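Catalase (Bacillus pumilus, PDB 4QOL) breaks down hydrogen peroxide to water and oxygen at a buried heme and also shows peroxidase-like reactivity toward phenolic substrates. Local coordinates at residues Trp165-Met168 with Thr169-Glu173; Trp204-Lys207 with Tyr208-Lys212; Phe307-Glu310 with Thr311-Ala315. All blocks are in the same frame, centred on the assembly; numbering follows the deposited sequence.

How the contacts relate
All three contacts are local, each joining side chains a few residues apart along one continuous piece of chain, and their chemistry follows their setting. Contacts 1 and 3 are buried and lie at the carboxy-terminal ends of helices 161-169 and 307-312, on opposite sides of the chain's centre; contact 2, the hairpin turn between strands 202-205 and 211-220, is partly exposed. At the two helix ends, hydroxyl or amide side chains take up main-chain carbonyls beside phenylalanine rings, and other subunits add to the packing. In the hairpin a single asparagine organises the turn. No two contacts touch, the closest pair, 2 and 3, being about 19 Å apart at their nearest atoms.

Contact 1. Residues Trp165-Met168 with Thr169-Glu173; sequences WDFM and TLTPE
One face of the Phe167 ring carries the hydroxyl of Thr171, whose OG1 stands 3.6 Å above the ring plane over its centre, while Met168 SD lies at the ring edge, in plane. Thr171 CG2 leans over the same side, 4.0 Å from Phe167 CE2. The indole of Trp165 is met at its edge, near the plane, by Thr169 CG2; the two side chains cross at about a right angle, and NE1 bonds to Asp447. The group spans the carboxy-terminal end of helix 161-169 and the start of the loop that follows, where carbonyls lose their regular partners. Thr169 N still bonds Trp165 O at 2.9 Å, but Leu170 N reaches Asp166 O only weakly. Thr171 then takes over with its side chain: OG1, placed anti to the carbonyl carbon (chi1 -54°), donates to Phe167 O at 2.8 Å, and Thr171 N bonds Met168 O from above the carbonyl plane. Replacing Phe167 by an alanine would keep the carbonyl that Thr171 OG1 bonds but would probably strip the ring from beneath that hydroxyl and open a gap toward Met146 of helix 143-150. Thr169 OG1 lies within reach of the carbonyls of Trp165 and Asp166, and a water donates both to it and to Asp166 OD1, the latter at 2.6 Å. Asp166 OD2 turns to Tyr384 and the backbone of Arg388 of the second subunit.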
ATOM      1  N   TRP A 165     -18.519 -28.609  -5.765  1.00 14.16           N
ATOM      2  CA  TRP A 165     -19.193 -29.813  -5.299  1.00 13.85           C
ATOM      3  C   TRP A 165     -18.279 -30.788  -4.547  1.00 13.19           C
ATOM      4  O   TRP A 165     -18.753 -31.426  -3.601  1.00 13.59           O
ATOM      5  CB  TRP A 165     -19.936 -30.526  -6.453  1.00 14.49           C
ATOM      6  CG  TRP A 165     -21.229 -29.842  -6.807  1.00 14.63           C
ATOM      7  CD1 TRP A 165     -21.486 -29.078  -7.910  1.00 16.13           C
ATOM      8  CD2 TRP A 165     -22.422 -29.850  -6.052  1.00 15.87           C
ATOM      9  NE1 TRP A 165     -22.782 -28.620  -7.884  1.00 15.69           N
ATOM     10  CE2 TRP A 165     -23.363 -29.086  -6.736  1.00 15.46           C
ATOM     11  CE3 TRP A 165     -22.825 -30.495  -4.847  1.00 15.57           C
ATOM     12  CZ2 TRP A 165     -24.653 -28.857  -6.235  1.00 17.22           C
ATOM     13  CZ3 TRP A 165     -24.109 -30.327  -4.399  1.00 15.83           C
ATOM     14  CH2 TRP A 165     -25.008 -29.477  -5.059  1.00 16.21           C
ATOM     15  N   ASP A 166     -16.986 -30.851  -4.903  1.00 13.50           N
ATOM     16  CA  ASP A 166     -16.034 -31.655  -4.158  1.00 13.72           C
ATOM     17  C   ASP A 166     -16.053 -31.177  -2.706  1.00 14.96           C
ATOM     18  O   ASP A 166     -16.241 -31.952  -1.765  1.00 16.48           O
ATOM     19  CB  ASP A 166     -14.643 -31.538  -4.701  1.00 14.02           C
ATOM     20  CG  ASP A 166     -13.620 -32.474  -4.020  1.00 15.06           C
ATOM     21  OD1 ASP A 166     -13.997 -33.568  -3.535  1.00 16.62           O
ATOM     22  OD2 ASP A 166     -12.408 -32.178  -4.156  1.00 16.36           O
ATOM     23  N   PHE A 167     -15.848 -29.898  -2.525  1.00 15.16           N
ATOM     24  CA  PHE A 167     -15.896 -29.318  -1.154  1.00 14.26           C
ATOM     25  C   PHE A 167     -17.202 -29.513  -0.453  1.00 14.01           C
ATOM     26  O   PHE A 167     -17.229 -29.911   0.720  1.00 15.62           O
ATOM     27  CB  PHE A 167     -15.548 -27.789  -1.178  1.00 14.33           C
ATOM     28  CG  PHE A 167     -15.628 -27.111   0.161  1.00 14.97           C
ATOM     29  CD1 PHE A 167     -14.522 -27.087   1.060  1.00 13.73           C
ATOM     30  CD2 PHE A 167     -16.822 -26.520   0.548  1.00 15.28           C
ATOM     31  CE1 PHE A 167     -14.696 -26.505   2.350  1.00 14.37           C
ATOM     32  CE2 PHE A 167     -17.004 -26.003   1.825  1.00 16.19           C
ATOM     33  CZ  PHE A 167     -15.919 -25.938   2.691  1.00 14.93           C
ATOM     34  N   MET A 168     -18.299 -29.142  -1.099  1.00 13.91           N
ATOM     35  CA  MET A 168     -19.594 -29.196  -0.457  1.00 14.56           C
ATOM     36  C   MET A 168     -20.004 -30.600  -0.042  1.00 15.10           C
ATOM     37  O   MET A 168     -20.507 -30.803   1.091  1.00 14.35           O
ATOM     38  CB  MET A 168     -20.675 -28.572  -1.318  1.00 15.08           C
ATOM     39  CG  MET A 168     -20.540 -27.101  -1.539  1.00 15.80           C
ATOM     40  SD  MET A 168     -20.626 -26.029  -0.101  1.00 17.39           S
ATOM     41  CE  MET A 168     -20.143 -24.505  -0.962  1.00 17.50           C
ATOM     42  N   THR A 169     -19.775 -31.572  -0.899  1.00 16.06           N
ATOM     43  CA  THR A 169     -20.136 -32.974  -0.566  1.00 16.47           C
ATOM     44  C   THR A 169     -19.400 -33.533   0.654  1.00 15.64           C
ATOM     45  O   THR A 169     -19.962 -34.326   1.416  1.00 17.26           O
ATOM     46  CB  THR A 169     -19.942 -33.929  -1.781  1.00 16.43           C
ATOM     47  OG1 THR A 169     -18.601 -33.926  -2.249  1.00 17.27           O
ATOM     48  CG2 THR A 169     -20.931 -33.584  -2.868  1.00 17.85           C
ATOM     49  N   LEU A 170     -18.133 -33.111   0.809  1.00 16.06           N
ATOM     50  CA  LEU A 170     -17.273 -33.430   1.897  1.00 15.30           C
ATOM     51  C   LEU A 170     -17.504 -32.560   3.170  1.00 16.32           C
ATOM     52  O   LEU A 170     -16.865 -32.796   4.220  1.00 15.17           O
ATOM     53  CB  LEU A 170     -15.830 -33.386   1.476  1.00 15.91           C
ATOM     54  CG  LEU A 170     -15.452 -34.421   0.382  1.00 16.90           C
ATOM     55  CD1 LEU A 170     -14.046 -34.172  -0.118  1.00 16.93           C
ATOM     56  CD2 LEU A 170     -15.561 -35.829   0.966  1.00 18.01           C
ATOM     57  N   THR A 171     -18.476 -31.670   3.060  1.00 15.99           N
ATOM     58  CA  THR A 171     -18.872 -30.696   4.095  1.00 15.30           C
ATOM     59  C   THR A 171     -20.372 -30.784   4.146  1.00 15.19           C
ATOM     60  O   THR A 171     -21.106 -29.872   3.781  1.00 15.12           O
ATOM     61  CB  THR A 171     -18.379 -29.298   3.691  1.00 16.13           C
ATOM     62  OG1 THR A 171     -16.969 -29.376   3.436  1.00 18.02           O
ATOM     63  CG2 THR A 171     -18.648 -28.264   4.742  1.00 16.66           C
ATOM     64  N   PRO A 172     -20.890 -31.947   4.696  1.00 16.03           N
ATOM     65  CA  PRO A 172     -22.331 -32.233   4.613  1.00 16.40           C
ATOM     66  C   PRO A 172     -23.219 -31.270   5.416  1.00 15.29           C
ATOM     67  O   PRO A 172     -24.411 -31.182   5.161  1.00 15.40           O
ATOM     68  CB  PRO A 172     -22.440 -33.668   5.168  1.00 16.21           C
ATOM     69  CG  PRO A 172     -21.197 -33.805   6.037  1.00 16.15           C
ATOM     70  CD  PRO A 172     -20.135 -33.054   5.260  1.00 16.19           C
ATOM     71  N   GLU A 173     -22.651 -30.463   6.317  1.00 15.53           N
ATOM     72  CA  GLU A 173     -23.442 -29.385   6.888  1.00 16.41           C
ATOM     73  C   GLU A 173     -23.970 -28.350   5.857  1.00 17.10           C
ATOM     74  O   GLU A 173     -24.851 -27.541   6.199  1.00 17.66           O
ATOM     75  CB  GLU A 173     -22.653 -28.697   8.012  1.00 17.54           C
ATOM     76  CG  GLU A 173     -21.379 -27.977   7.575  1.00 18.30           C
ATOM     77  CD  GLU A 173     -20.163 -28.843   7.809  1.00 21.64           C
ATOM     78  OE1 GLU A 173     -20.170 -30.064   7.404  1.00 20.07           O
ATOM     79  OE2 GLU A 173     -19.172 -28.324   8.344  1.00 20.87           O
TER
HETATM   80  O   HOH W   1     -16.131 -35.101  -3.258  1.00 18.37           O

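Contact 2. Residues Trp204-Lys207 with Tyr208-Lys212; sequences WVNK and YGETK
Trp204 pairs with Lys212 through two backbone bonds, Trp204 N to Lys212 O and Lys212 N to Trp204 O, as a hydrogen-bonded pair of the antiparallel beta hairpin formed by strands 202-205 and 211-220. The indole leads away from the hairpin, and its NE1 bonds to Tyr216. Val205 faces Thr211 in the following non-hydrogen-bonded pair, its CG2 3.7 Å from Thr211 OG1. Asn206 opens the type I turn that ends at Gly209, and its main chain bonds both Gly209 N and Glu210 O. With CG set between its backbone N and carbonyl carbon (chi1 75°), the Asn206 side chain folds back over the turn. There OD1 accepts from Tyr208 N and Glu210 N, each at 3.0 Å, from opposite faces of the amide. Asn206 ND2 also bonds Lys75 O, so both ends of the amide are held and its rotation is fixed. Lys207 runs extended beside Tyr208, its CG over the ring face in a CH-pi contact 4.0 Å from the centroid. The ring edge of Tyr208 comes near Asn206 ND2, whose N-H points almost straight (175°) at Glu210 OE1, 2.9 Å away, on the anti side of the carboxylate.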
ATOM      1  N   TRP A 204     -29.600 -10.338  22.423  1.00 17.38           N
ATOM      2  CA  TRP A 204     -30.186  -9.065  22.791  1.00 16.98           C
ATOM      3  C   TRP A 204     -30.155  -8.985  24.294  1.00 17.19           C
ATOM      4  O   TRP A 204     -30.528  -9.939  24.968  1.00 19.17           O
ATOM      5  CB  TRP A 204     -31.600  -8.964  22.252  1.00 16.62           C
ATOM      6  CG  TRP A 204     -31.715  -8.338  20.944  1.00 17.52           C
ATOM      7  CD1 TRP A 204     -30.687  -8.025  20.011  1.00 17.59           C
ATOM      8  CD2 TRP A 204     -32.923  -7.925  20.331  1.00 17.44           C
ATOM      9  NE1 TRP A 204     -31.233  -7.433  18.905  1.00 17.06           N
ATOM     10  CE2 TRP A 204     -32.595  -7.382  19.047  1.00 15.89           C
ATOM     11  CE3 TRP A 204     -34.231  -7.932  20.711  1.00 16.43           C
ATOM     12  CZ2 TRP A 204     -33.532  -6.814  18.237  1.00 17.28           C
ATOM     13  CZ3 TRP A 204     -35.197  -7.469  19.809  1.00 17.42           C
ATOM     14  CH2 TRP A 204     -34.826  -6.904  18.603  1.00 16.67           C
ATOM     15  N   VAL A 205     -29.657  -7.877  24.826  1.00 18.39           N
ATOM     16  CA  VAL A 205     -29.500  -7.700  26.231  1.00 18.29           C
ATOM     17  C   VAL A 205     -30.278  -6.438  26.593  1.00 18.79           C
ATOM     18  O   VAL A 205     -30.007  -5.379  26.062  1.00 16.31           O
ATOM     19  CB  VAL A 205     -28.020  -7.544  26.672  1.00 19.21           C
ATOM     20  CG1 VAL A 205     -27.950  -7.527  28.203  1.00 20.06           C
ATOM     21  CG2 VAL A 205     -27.178  -8.677  26.095  1.00 19.06           C
ATOM     22  N   ASN A 206     -31.188  -6.564  27.565  1.00 18.16           N
ATOM     23  CA  ASN A 206     -31.992  -5.392  28.025  1.00 19.01           C
ATOM     24  C   ASN A 206     -31.373  -4.592  29.221  1.00 19.85           C
ATOM     25  O   ASN A 206     -30.293  -4.903  29.700  1.00 19.63           O
ATOM     26  CB  ASN A 206     -33.432  -5.815  28.294  1.00 20.73           C
ATOM     27  CG  ASN A 206     -33.616  -6.625  29.596  1.00 20.22           C
ATOM     28  OD1 ASN A 206     -32.727  -6.770  30.417  1.00 21.51           O
ATOM     29  ND2 ASN A 206     -34.784  -7.194  29.728  1.00 21.12           N
ATOM     30  N   LYS A 207     -32.056  -3.543  29.654  1.00 19.76           N
ATOM     31  CA  LYS A 207     -31.485  -2.680  30.690  1.00 22.72           C
ATOM     32  C   LYS A 207     -31.308  -3.402  32.041  1.00 23.46           C
ATOM     33  O   LYS A 207     -30.621  -2.910  32.900  1.00 26.01           O
ATOM     34  CB  LYS A 207     -32.369  -1.426  30.910  1.00 23.90           C
ATOM     35  CG  LYS A 207     -33.707  -1.693  31.583  1.00 25.76           C
ATOM     36  CD  LYS A 207     -34.609  -0.456  31.507  1.00 28.77           C
ATOM     37  CE  LYS A 207     -35.954  -0.615  32.147  1.00 30.96           C
ATOM     38  NZ  LYS A 207     -36.773   0.635  32.368  1.00 33.14           N
ATOM     39  N   TYR A 208     -31.985  -4.527  32.224  1.00 24.34           N
ATOM     40  CA  TYR A 208     -31.831  -5.311  33.476  1.00 26.70           C
ATOM     41  C   TYR A 208     -30.718  -6.350  33.332  1.00 27.34           C
ATOM     42  O   TYR A 208     -30.459  -7.103  34.262  1.00 27.79           O
ATOM     43  CB  TYR A 208     -33.132  -6.015  33.798  1.00 28.74           C
ATOM     44  CG  TYR A 208     -34.284  -5.065  34.011  1.00 28.42           C
ATOM     45  CD1 TYR A 208     -34.280  -4.197  35.087  1.00 32.18           C
ATOM     46  CD2 TYR A 208     -35.344  -5.001  33.120  1.00 29.22           C
ATOM     47  CE1 TYR A 208     -35.348  -3.334  35.290  1.00 31.03           C
ATOM     48  CE2 TYR A 208     -36.409  -4.115  33.306  1.00 29.99           C
ATOM     49  CZ  TYR A 208     -36.403  -3.287  34.400  1.00 30.78           C
ATOM     50  OH  TYR A 208     -37.436  -2.401  34.618  1.00 32.29           O
ATOM     51  N   GLY A 209     -30.106  -6.439  32.164  1.00 25.30           N
ATOM     52  CA  GLY A 209     -29.025  -7.427  31.943  1.00 22.99           C
ATOM     53  C   GLY A 209     -29.541  -8.786  31.513  1.00 22.36           C
ATOM     54  O   GLY A 209     -28.745  -9.711  31.449  1.00 21.70           O
ATOM     55  N   GLU A 210     -30.809  -8.893  31.172  1.00 21.38           N
ATOM     56  CA  GLU A 210     -31.420 -10.136  30.733  1.00 22.24           C
ATOM     57  C   GLU A 210     -31.157 -10.321  29.254  1.00 23.17           C
ATOM     58  O   GLU A 210     -31.283  -9.357  28.494  1.00 22.06           O
ATOM     59  CB  GLU A 210     -32.933 -10.172  31.003  1.00 26.56           C
ATOM     60  CG  GLU A 210     -33.262 -10.049  32.488  1.00 30.55           C
ATOM     61  CD  GLU A 210     -34.660  -9.526  32.824  1.00 34.99           C
ATOM     62  OE1 GLU A 210     -35.443  -8.998  31.967  1.00 33.19           O
ATOM     63  OE2 GLU A 210     -34.982  -9.673  34.042  1.00 37.03           O
ATOM     64  N   THR A 211     -30.798 -11.539  28.892  1.00 21.39           N
ATOM     65  CA  THR A 211     -30.395 -11.885  27.499  1.00 22.40           C
ATOM     66  C   THR A 211     -31.389 -12.827  26.829  1.00 21.46           C
ATOM     67  O   THR A 211     -31.882 -13.783  27.459  1.00 20.27           O
ATOM     68  CB  THR A 211     -29.012 -12.566  27.482  1.00 22.06           C
ATOM     69  OG1 THR A 211     -28.041 -11.708  28.070  1.00 23.72           O
ATOM     70  CG2 THR A 211     -28.583 -12.901  26.004  1.00 21.70           C
ATOM     71  N   LYS A 212     -31.705 -12.544  25.550  1.00 21.59           N
ATOM     72  CA  LYS A 212     -32.452 -13.463  24.697  1.00 20.99           C
ATOM     73  C   LYS A 212     -31.624 -13.637  23.424  1.00 19.14           C
ATOM     74  O   LYS A 212     -30.871 -12.748  23.021  1.00 18.94           O
ATOM     75  CB  LYS A 212     -33.795 -12.898  24.255  1.00 25.80           C
ATOM     76  CG  LYS A 212     -34.705 -12.492  25.377  1.00 31.14           C
ATOM     77  CD  LYS A 212     -35.821 -13.462  25.513  1.00 35.79           C
ATOM     78  CE  LYS A 212     -36.745 -12.991  26.616  1.00 39.66           C
ATOM     79  NZ  LYS A 212     -37.282 -14.191  27.289  1.00 43.83           N
TER

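Contact 3. Residues Phe307-Glu310 with Thr311-Ala315; sequences FFAE and TEQAA
Thr311 sits over one face of the Phe307 ring: its CB lies 4.0 Å from the ring centroid in a CH-pi contact, and its CG2 is 3.8 Å from Phe307 CE2. With OG1 beside the backbone N (chi1 -56°), CG2 is anti to that nitrogen and comes over the ring's far end. Phe308 meets the next turn obliquely, with CE2 3.8 Å from Gln313 CD and the ring 33° from the amide plane, while its CD1 packs on Glu312 CB. Gln313 runs extended beyond CG, and its NE2 donates to Ala309 O at 3.1 Å, a straight bond (168°) lying in the amide plane. Behind these side chains the backbone of helix 307-312 makes a wider pi-type turn. Glu312 N bonds Phe307 O at 2.9 Å, five residues back, whereas Thr311 N reaches the same oxygen only weakly. Further out, Glu312 OE2 forms a salt bridge with Lys102, and Glu310 bonds Tyr64 and the backbone of Asn306. Gln313 NE2 has a second acceptor in Thr374 O of the third subunit, so this helix end is joined to a subunit interface. The side chain of Ala314 is about 6 Å from the heme. With two carbonyls, one from each of two chains, sharing a single amide nitrogen, the Gln313 side chain is likely to be fixed in its rotation and its buried N-H groups satisfied.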
ATOM      1  N   PHE A 307     -20.390   6.695  -6.844  1.00 14.25           N
ATOM      2  CA  PHE A 307     -20.423   5.254  -6.574  1.00 14.59           C
ATOM      3  C   PHE A 307     -19.138   4.809  -5.877  1.00 12.63           C
ATOM      4  O   PHE A 307     -19.155   4.032  -4.902  1.00 13.84           O
ATOM      5  CB  PHE A 307     -20.633   4.492  -7.891  1.00 13.91           C
ATOM      6  CG  PHE A 307     -20.764   2.996  -7.723  1.00 15.14           C
ATOM      7  CD1 PHE A 307     -19.660   2.200  -7.705  1.00 15.60           C
ATOM      8  CD2 PHE A 307     -21.998   2.430  -7.547  1.00 16.57           C
ATOM      9  CE1 PHE A 307     -19.778   0.842  -7.506  1.00 16.36           C
ATOM     10  CE2 PHE A 307     -22.152   1.069  -7.472  1.00 15.33           C
ATOM     11  CZ  PHE A 307     -21.048   0.267  -7.424  1.00 15.91           C
ATOM     12  N   PHE A 308     -17.996   5.221  -6.404  1.00 12.87           N
ATOM     13  CA  PHE A 308     -16.728   4.794  -5.773  1.00 13.57           C
ATOM     14  C   PHE A 308     -16.658   5.239  -4.293  1.00 14.02           C
ATOM     15  O   PHE A 308     -16.299   4.453  -3.405  1.00 14.04           O
ATOM     16  CB  PHE A 308     -15.533   5.327  -6.557  1.00 13.52           C
ATOM     17  CG  PHE A 308     -14.206   5.005  -5.953  1.00 13.69           C
ATOM     18  CD1 PHE A 308     -13.555   3.835  -6.256  1.00 14.28           C
ATOM     19  CD2 PHE A 308     -13.644   5.842  -5.000  1.00 14.47           C
ATOM     20  CE1 PHE A 308     -12.337   3.536  -5.629  1.00 13.89           C
ATOM     21  CE2 PHE A 308     -12.396   5.560  -4.409  1.00 14.06           C
ATOM     22  CZ  PHE A 308     -11.754   4.416  -4.699  1.00 14.02           C
ATOM     23  N   ALA A 309     -16.871   6.524  -4.065  1.00 13.76           N
ATOM     24  CA  ALA A 309     -16.564   7.098  -2.807  1.00 14.71           C
ATOM     25  C   ALA A 309     -17.471   6.531  -1.712  1.00 14.07           C
ATOM     26  O   ALA A 309     -17.072   6.460  -0.547  1.00 16.03           O
ATOM     27  CB  ALA A 309     -16.656   8.648  -2.839  1.00 15.44           C
ATOM     28  N   GLU A 310     -18.710   6.205  -2.087  1.00 13.23           N
ATOM     29  CA  GLU A 310     -19.754   5.790  -1.139  1.00 15.16           C
ATOM     30  C   GLU A 310     -20.027   4.304  -1.211  1.00 15.90           C
ATOM     31  O   GLU A 310     -19.899   3.630  -0.216  1.00 19.96           O
ATOM     32  CB  GLU A 310     -21.027   6.606  -1.406  1.00 15.50           C
ATOM     33  CG  GLU A 310     -20.815   8.092  -1.119  1.00 15.64           C
ATOM     34  CD  GLU A 310     -21.928   8.944  -1.612  1.00 17.63           C
ATOM     35  OE1 GLU A 310     -23.009   8.809  -1.040  1.00 20.35           O
ATOM     36  OE2 GLU A 310     -21.725   9.718  -2.595  1.00 18.35           O
ATOM     37  N   THR A 311     -20.311   3.760  -2.375  1.00 15.07           N
ATOM     38  CA  THR A 311     -20.618   2.325  -2.455  1.00 15.28           C
ATOM     39  C   THR A 311     -19.344   1.456  -2.450  1.00 15.71           C
ATOM     40  O   THR A 311     -19.238   0.519  -1.646  1.00 14.79           O
ATOM     41  CB  THR A 311     -21.532   2.009  -3.637  1.00 16.54           C
ATOM     42  OG1 THR A 311     -22.723   2.800  -3.534  1.00 15.47           O
ATOM     43  CG2 THR A 311     -21.882   0.569  -3.719  1.00 16.05           C
ATOM     44  N   GLU A 312     -18.377   1.802  -3.298  1.00 14.40           N
ATOM     45  CA  GLU A 312     -17.191   0.968  -3.388  1.00 13.66           C
ATOM     46  C   GLU A 312     -16.416   1.021  -2.076  1.00 13.25           C
ATOM     47  O   GLU A 312     -15.934  -0.008  -1.622  1.00 14.08           O
ATOM     48  CB  GLU A 312     -16.349   1.305  -4.598  1.00 13.41           C
ATOM     49  CG  GLU A 312     -15.193   0.342  -4.754  1.00 13.78           C
ATOM     50  CD  GLU A 312     -15.619  -1.083  -5.138  1.00 14.94           C
ATOM     51  OE1 GLU A 312     -14.831  -1.997  -4.887  1.00 14.78           O
ATOM     52  OE2 GLU A 312     -16.719  -1.255  -5.720  1.00 18.17           O
ATOM     53  N   GLN A 313     -16.346   2.191  -1.435  1.00 14.18           N
ATOM     54  CA  GLN A 313     -15.538   2.332  -0.217  1.00 13.60           C
ATOM     55  C   GLN A 313     -16.345   2.018   1.108  1.00 13.22           C
ATOM     56  O   GLN A 313     -15.762   2.096   2.132  1.00 14.18           O
ATOM     57  CB  GLN A 313     -15.006   3.761  -0.068  1.00 13.35           C
ATOM     58  CG  GLN A 313     -13.836   4.096  -0.988  1.00 13.87           C
ATOM     59  CD  GLN A 313     -13.178   5.406  -0.682  1.00 13.14           C
ATOM     60  OE1 GLN A 313     -11.935   5.481  -0.603  1.00 14.22           O
ATOM     61  NE2 GLN A 313     -13.965   6.424  -0.517  1.00 13.65           N
ATOM     62  N   ALA A 314     -17.634   1.704   1.030  1.00 12.53           N
ATOM     63  CA  ALA A 314     -18.385   1.279   2.163  1.00 12.81           C
ATOM     64  C   ALA A 314     -17.807   0.073   2.836  1.00 13.34           C
ATOM     65  O   ALA A 314     -17.450  -0.944   2.207  1.00 12.53           O
ATOM     66  CB  ALA A 314     -19.839   1.083   1.829  1.00 13.61           C
ATOM     67  N   ALA A 315     -17.745   0.126   4.143  1.00 13.55           N
ATOM     68  CA  ALA A 315     -17.180  -0.898   4.971  1.00 13.26           C
ATOM     69  C   ALA A 315     -18.247  -1.250   6.038  1.00 14.41           C
ATOM     70  O   ALA A 315     -18.581  -0.414   6.874  1.00 14.56           O
ATOM     71  CB  ALA A 315     -15.902  -0.388   5.686  1.00 13.93           C
TER